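Mitochondrial enolase superfamily member 1 (Homo sapiens, PDB 4A35) catalyses the magnesium-dependent dehydration of L-fuconate to 2-keto-3-deoxy-L-fuconate, a step in the catabolism of L-fucose. Local coordinates at residues R16-S20 with H391-H395. Where two conformers were deposited one is given. Numbering follows the deposited sequence.
Sequences RFPTS and HLHEH. With EDO (1,2-ethanediol), chain E; EDO (1,2-ethanediol), chain D.
In the mandelate racemase subgroup of the enolase superfamily, the C-terminal part of the chain comes back against the N-terminal capping domain, and loops can meet there by side chains alone. Here the chain leaving strand 7-16 faces the loop between strands 386-388 and 401-402, where L392 has positive phi (61/12) and 393-395 form a 3-10 turn closed by a hydrogen bond from H395 N to L392 O (3.1 Å). The CA atoms of F17 and L392 lie 8.5 Å apart. F17, chi1 m, makes an offset stack with the H395 ring (centroids 4.6 Å apart, planes at 27°), and its CD2 reaches L392 CD1 at 3.9 Å. P18 (-82/55) centres an inverse gamma turn with a weak T19 N to F17 O hydrogen bond (2.8 Å). T19, chi1 p, then sets CG2 3.8 Å from H391 CD2, at that ring's edge, while its OG1 is hydrogen-bonded to Y35 N and P33 O. H395 ND1 is hydrogen-bonded to S423 OG. H391 lies near Y35, a probable substrate-binding residue. With T19 OG1 and H395 ND1 satisfied elsewhere, one offset stack plus apolar and CH contacts join the segments, without a polar link.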
# COMPACT_ATOMS: atom_id res chain seq x y z
N ARG A 16 -12.18 -7.15 18.66
CA ARG A 16 -12.51 -8.11 17.62
C ARG A 16 -13.81 -8.78 17.88
O ARG A 16 -14.10 -9.18 19.00
CB ARG A 16 -11.39 -9.20 17.48
CG ARG A 16 -9.99 -8.60 17.19
CD ARG A 16 -8.96 -9.70 16.97
NE ARG A 16 -7.62 -9.11 16.95
CZ ARG A 16 -6.52 -9.70 16.49
NH1 ARG A 16 -6.59 -10.93 15.97
NH2 ARG A 16 -5.36 -9.08 16.52
N PHE A 17 -14.64 -8.85 16.82
CA PHE A 17 -15.92 -9.52 16.89
C PHE A 17 -15.80 -10.86 16.15
O PHE A 17 -15.34 -10.90 15.00
CB PHE A 17 -17.08 -8.62 16.38
CG PHE A 17 -17.19 -7.33 17.17
CD1 PHE A 17 -17.95 -7.26 18.33
CD2 PHE A 17 -16.47 -6.19 16.78
CE1 PHE A 17 -18.00 -6.08 19.11
CE2 PHE A 17 -16.51 -5.01 17.55
CZ PHE A 17 -17.27 -4.97 18.71
N PRO A 18 -16.33 -11.94 16.76
CA PRO A 18 -16.19 -13.29 16.13
C PRO A 18 -17.24 -13.56 15.04
O PRO A 18 -17.97 -14.54 15.06
CB PRO A 18 -16.33 -14.24 17.32
CG PRO A 18 -17.27 -13.46 18.30
CD PRO A 18 -16.85 -12.02 18.15
N THR A 19 -17.32 -12.69 14.05
CA THR A 19 -18.36 -12.80 13.03
C THR A 19 -18.18 -14.06 12.13
O THR A 19 -19.18 -14.56 11.61
CB THR A 19 -18.50 -11.51 12.23
OG1 THR A 19 -17.25 -11.15 11.77
CG2 THR A 19 -19.05 -10.34 13.07
N SER A 20 -16.95 -14.65 12.07
CA SER A 20 -16.68 -15.87 11.29
C SER A 20 -17.47 -17.07 11.89
O SER A 20 -17.83 -18.02 11.17
CB SER A 20 -15.18 -16.20 11.27
OG SER A 20 -14.69 -16.54 12.55
N HIS A 391 -24.90 -5.55 10.68
CA HIS A 391 -23.93 -6.00 11.68
C HIS A 391 -23.54 -4.96 12.78
O HIS A 391 -23.19 -3.84 12.43
CB HIS A 391 -22.60 -6.39 10.95
CG HIS A 391 -22.51 -7.79 10.40
ND1 HIS A 391 -23.28 -8.21 9.32
CD2 HIS A 391 -21.63 -8.78 10.72
CE1 HIS A 391 -22.88 -9.44 9.06
NE2 HIS A 391 -21.88 -9.82 9.87
N LEU A 392 -23.52 -5.38 14.10
CA LEU A 392 -22.76 -4.73 15.19
C LEU A 392 -23.05 -3.28 15.58
O LEU A 392 -22.29 -2.69 16.38
CB LEU A 392 -21.25 -4.82 14.81
CG LEU A 392 -20.70 -6.24 14.45
CD1 LEU A 392 -19.22 -6.16 13.95
CD2 LEU A 392 -20.87 -7.23 15.63
N HIS A 393 -24.13 -2.72 15.10
CA HIS A 393 -24.53 -1.36 15.47
C HIS A 393 -24.82 -1.21 16.97
O HIS A 393 -24.62 -0.12 17.50
CB HIS A 393 -25.76 -0.90 14.67
CG HIS A 393 -25.55 -1.02 13.19
ND1 HIS A 393 -24.70 -0.17 12.51
CD2 HIS A 393 -25.98 -1.98 12.33
CE1 HIS A 393 -24.68 -0.60 11.26
NE2 HIS A 393 -25.45 -1.68 11.10
N GLU A 394 -25.23 -2.31 17.66
CA GLU A 394 -25.52 -2.32 19.11
C GLU A 394 -24.25 -2.00 19.96
O GLU A 394 -24.38 -1.68 21.14
CB GLU A 394 -26.15 -3.67 19.56
CG GLU A 394 -25.26 -4.92 19.43
CD GLU A 394 -25.19 -5.58 18.06
OE1 GLU A 394 -25.63 -4.96 17.06
OE2 GLU A 394 -24.72 -6.74 17.98
N HIS A 395 -23.04 -2.03 19.34
CA HIS A 395 -21.80 -1.76 20.07
C HIS A 395 -21.39 -0.29 19.98
O HIS A 395 -20.42 0.11 20.63
CB HIS A 395 -20.66 -2.68 19.59
CG HIS A 395 -20.99 -4.14 19.72
ND1 HIS A 395 -21.27 -4.71 20.94
CD2 HIS A 395 -21.12 -5.08 18.76
CE1 HIS A 395 -21.54 -5.98 20.70
NE2 HIS A 395 -21.43 -6.27 19.41
C1 EDO E . -18.06 -17.99 7.77
O1 EDO E . -16.92 -17.90 8.62
C2 EDO E . -18.71 -16.61 7.68
O2 EDO E . -19.08 -16.21 8.99
C1 EDO D . -9.03 -13.64 16.73
O1 EDO D . -8.85 -12.72 15.65
C2 EDO D . -7.80 -14.61 16.89
O2 EDO D . -7.19 -14.89 15.63